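Local atomic coordinates of tonb-dependent siderophore receptor (Acinetobacter baumannii, PDB entry 5FP1), a protein that probably takes up iron across the outer membrane by binding iron-chelating siderophores, perhaps including ferric enterobactin, as a TonB-dependent receptor. Residues Leu439-Phe444 with Asp466-Gln471. Residues are numbered along the deposited sequence; the frame is centred on the assembly and turned at random.
Sequences LRWDKF and DFVTYQ. With C8E ((hydroxyethyloxy)tri(ethyloxy)octane), chain E.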
loop_
_atom_site.group_PDB
_atom_site.type_symbol
_atom_site.label_atom_id
_atom_site.label_comp_id
_atom_site.label_asym_id
_atom_site.label_seq_id
_atom_site.Cartn_x
_atom_site.Cartn_y
_atom_site.Cartn_z
ATOM N N LEU A 439 -19.290 10.428 -11.892
ATOM C CA LEU A 439 -20.008 9.301 -12.458
ATOM C C LEU A 439 -19.038 8.530 -13.356
ATOM O O LEU A 439 -18.378 9.126 -14.180
ATOM C CB LEU A 439 -21.179 9.830 -13.285
ATOM C CG LEU A 439 -22.136 8.842 -13.914
ATOM C CD1 LEU A 439 -22.823 7.971 -12.883
ATOM C CD2 LEU A 439 -23.172 9.625 -14.712
ATOM N N ARG A 440 -18.983 7.214 -13.213
ATOM C CA ARG A 440 -18.039 6.426 -13.995
ATOM C C ARG A 440 -18.668 5.117 -14.402
ATOM O O ARG A 440 -19.364 4.484 -13.601
ATOM C CB ARG A 440 -16.755 6.167 -13.183
ATOM C CG ARG A 440 -15.740 5.288 -13.895
ATOM C CD ARG A 440 -14.352 5.410 -13.282
ATOM N NE ARG A 440 -13.505 4.345 -13.755
ATOM C CZ ARG A 440 -12.199 4.454 -13.964
ATOM N NH1 ARG A 440 -11.566 5.575 -13.684
ATOM N NH2 ARG A 440 -11.533 3.390 -14.384
ATOM N N TRP A 441 -18.394 4.698 -15.638
ATOM C CA TRP A 441 -18.831 3.416 -16.124
ATOM C C TRP A 441 -17.606 2.581 -16.486
ATOM O O TRP A 441 -16.732 3.046 -17.238
ATOM C CB TRP A 441 -19.702 3.584 -17.381
ATOM C CG TRP A 441 -20.010 2.262 -18.036
ATOM C CD1 TRP A 441 -20.984 1.365 -17.672
ATOM C CD2 TRP A 441 -19.306 1.660 -19.144
ATOM N NE1 TRP A 441 -20.941 0.258 -18.493
ATOM C CE2 TRP A 441 -19.923 0.412 -19.402
ATOM C CE3 TRP A 441 -18.210 2.053 -19.937
ATOM C CZ2 TRP A 441 -19.488 -0.439 -20.428
ATOM C CZ3 TRP A 441 -17.774 1.211 -20.943
ATOM C CH2 TRP A 441 -18.421 -0.022 -21.185
ATOM N N ASP A 442 -17.532 1.379 -15.923
ATOM C CA ASP A 442 -16.415 0.465 -16.146
ATOM C C ASP A 442 -16.908 -0.818 -16.794
ATOM O O ASP A 442 -17.957 -1.358 -16.423
ATOM C CB ASP A 442 -15.718 0.093 -14.828
ATOM C CG ASP A 442 -14.779 1.165 -14.344
ATOM O OD1 ASP A 442 -13.633 1.188 -14.810
ATOM O OD2 ASP A 442 -15.184 2.000 -13.512
ATOM N N LYS A 443 -16.133 -1.308 -17.756
ATOM C CA LYS A 443 -16.268 -2.674 -18.214
ATOM C C LYS A 443 -15.005 -3.430 -17.846
ATOM O O LYS A 443 -13.891 -2.927 -18.046
ATOM C CB LYS A 443 -16.470 -2.694 -19.733
ATOM C CG LYS A 443 -16.508 -4.092 -20.319
ATOM C CD LYS A 443 -16.793 -4.033 -21.813
ATOM C CE LYS A 443 -16.839 -5.432 -22.415
ATOM N NZ LYS A 443 -16.831 -5.369 -23.900
ATOM N N PHE A 444 -15.180 -4.621 -17.297
ATOM C CA PHE A 444 -14.071 -5.380 -16.729
ATOM C C PHE A 444 -14.188 -6.815 -17.243
ATOM O O PHE A 444 -15.260 -7.433 -17.193
ATOM C CB PHE A 444 -14.146 -5.323 -15.197
ATOM C CG PHE A 444 -13.142 -6.199 -14.474
ATOM C CD1 PHE A 444 -13.461 -7.494 -14.126
ATOM C CD2 PHE A 444 -11.913 -5.694 -14.088
ATOM C CE1 PHE A 444 -12.552 -8.304 -13.438
ATOM C CE2 PHE A 444 -10.996 -6.488 -13.394
ATOM C CZ PHE A 444 -11.321 -7.791 -13.081
ATOM N N ASP A 466 -19.785 -5.262 -15.700
ATOM C CA ASP A 466 -19.764 -3.865 -16.012
ATOM C C ASP A 466 -20.599 -3.137 -14.972
ATOM O O ASP A 466 -21.578 -3.671 -14.456
ATOM C CB ASP A 466 -20.168 -3.605 -17.443
ATOM C CG ASP A 466 -21.607 -3.596 -17.619
ATOM O OD1 ASP A 466 -22.182 -4.693 -17.538
ATOM O OD2 ASP A 466 -22.157 -2.491 -17.814
ATOM N N PHE A 467 -20.163 -1.957 -14.584
ATOM C CA PHE A 467 -20.766 -1.359 -13.386
ATOM C C PHE A 467 -20.623 0.141 -13.444
ATOM O O PHE A 467 -19.722 0.677 -14.096
ATOM C CB PHE A 467 -20.131 -1.941 -12.105
ATOM C CG PHE A 467 -18.625 -2.027 -12.136
ATOM C CD1 PHE A 467 -17.981 -3.169 -12.589
ATOM C CD2 PHE A 467 -17.849 -0.982 -11.662
ATOM C CE1 PHE A 467 -16.591 -3.251 -12.584
ATOM C CE2 PHE A 467 -16.467 -1.054 -11.675
ATOM C CZ PHE A 467 -15.833 -2.184 -12.147
ATOM N N VAL A 468 -21.546 0.829 -12.800
ATOM C CA VAL A 468 -21.507 2.277 -12.743
ATOM C C VAL A 468 -21.277 2.657 -11.303
ATOM O O VAL A 468 -21.931 2.112 -10.410
ATOM C CB VAL A 468 -22.860 2.863 -13.222
ATOM C CG1 VAL A 468 -22.929 4.376 -13.000
ATOM C CG2 VAL A 468 -23.061 2.511 -14.685
ATOM N N THR A 469 -20.351 3.578 -11.069
ATOM C CA THR A 469 -20.125 4.064 -9.728
ATOM C C THR A 469 -20.210 5.583 -9.719
ATOM O O THR A 469 -20.134 6.250 -10.779
ATOM C CB THR A 469 -18.759 3.612 -9.173
ATOM O OG1 THR A 469 -17.715 4.025 -10.050
ATOM C CG2 THR A 469 -18.736 2.123 -9.059
ATOM N N TYR A 470 -20.410 6.141 -8.534
ATOM C CA TYR A 470 -20.547 7.577 -8.456
ATOM C C TYR A 470 -20.164 8.210 -7.151
ATOM O O TYR A 470 -19.841 7.544 -6.170
ATOM C CB TYR A 470 -21.975 7.963 -8.854
ATOM C CG TYR A 470 -23.050 7.422 -7.941
ATOM C CD1 TYR A 470 -23.596 6.154 -8.147
ATOM C CD2 TYR A 470 -23.564 8.198 -6.916
ATOM C CE1 TYR A 470 -24.595 5.665 -7.310
ATOM C CE2 TYR A 470 -24.578 7.724 -6.087
ATOM C CZ TYR A 470 -25.082 6.454 -6.278
ATOM O OH TYR A 470 -26.090 5.992 -5.442
ATOM N N GLN A 471 -20.176 9.535 -7.159
ATOM C CA GLN A 471 -19.957 10.307 -5.976
ATOM C C GLN A 471 -20.796 11.571 -6.057
ATOM O O GLN A 471 -20.987 12.128 -7.141
ATOM C CB GLN A 471 -18.477 10.659 -5.783
ATOM C CG GLN A 471 -17.893 11.725 -6.667
ATOM C CD GLN A 471 -16.363 11.810 -6.547
ATOM O OE1 GLN A 471 -15.680 10.792 -6.514
ATOM N NE2 GLN A 471 -15.832 13.023 -6.482
HETATM C C1 C8E E . -20.086 8.594 -17.730
HETATM C C2 C8E E . -20.759 7.241 -17.668
HETATM C C3 C8E E . -22.236 7.375 -17.991
HETATM C C4 C8E E . -23.098 6.354 -17.251
HETATM C C5 C8E E . -23.445 5.161 -18.136
HETATM C C6 C8E E . -24.793 4.545 -17.767
HETATM C C7 C8E E . -25.050 3.269 -18.569
HETATM C C8 C8E E . -25.596 2.132 -17.704
HETATM O O9 C8E E . -24.775 0.970 -17.856
HETATM C C10 C8E E . -25.327 -0.190 -17.222
HETATM C C11 C8E E . -24.293 -0.817 -16.283
HETATM O O12 C8E E . -24.865 -1.796 -15.404
HETATM C C13 C8E E . -26.068 -1.386 -14.747
HETATM C C14 C8E E . -25.883 -0.050 -14.027
HETATM O O15 C8E E . -27.141 0.469 -13.593
HETATM C C16 C8E E . -27.759 1.328 -14.550
HETATM C C17 C8E E . -27.894 2.726 -13.961
HETATM O O18 C8E E . -27.970 3.679 -15.019
HETATM C C19 C8E E . -27.404 4.926 -14.625
HETATM C C20 C8E E . -27.589 5.955 -15.731
HETATM O O21 C8E E . -26.719 7.064 -15.477
HETATM O O HOH W 1 -17.559 2.396 -12.306
#
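Asp-442 CB lies over one face of the Phe-467 ring. It is 3.8 Å from the ring centroid, a CH-pi contact shifted toward the rim near CE2 and CZ. Phe-467 has CG between its backbone N and carbonyl carbon (chi1 45°), which swings the ring across to the 439-444 strand. The backbone N of Lys-443 lies over one face of the Trp-441 ring, offset toward the rim. At the ring edge, Val-468 CG2 sits in plane beside Trp-441 CD1, at 3.8 Å. Trp-441 NE1 donates to Asp-466 OD2 at 3.1 Å, with the acceptor tilted slightly out of the ring plane. The bond uses the anti lone pair of OD2, and the indole and carboxylate planes are 60° apart. Leu-439 CD1 packs on Val-468 CG1 at 3.6 Å. The detergent C8E runs along the side of the sheet that carries Leu-439, Trp-441, Val-468 and Asp-466, as expected for the lipid-facing side of an outer-membrane barrel.

On the opposite side of the sheet, with Phe-467 and Thr-469, Arg-440 grips the carboxylate of Asp-442 side-on. Arg-440 NE binds Asp-442 OD2 at 2.9 Å and Arg-440 NH2 binds Asp-442 OD1 at 3.1 Å, a salt bridge. A water joins Asp-442 OD2, Arg-440 O and Thr-469 OG1.

Four backbone bonds pair Arg-440 with Thr-469 and Asp-442 with Phe-467. They knit the antiparallel hairpin of strands 433-450 and 459-476. Strand 405-428 flanks the first and strand 482-493 the second. Inside the barrel, Thr-469 touches Ser-125 of plug helix 125-128, and Phe-467 touches Ala-130 just beyond it.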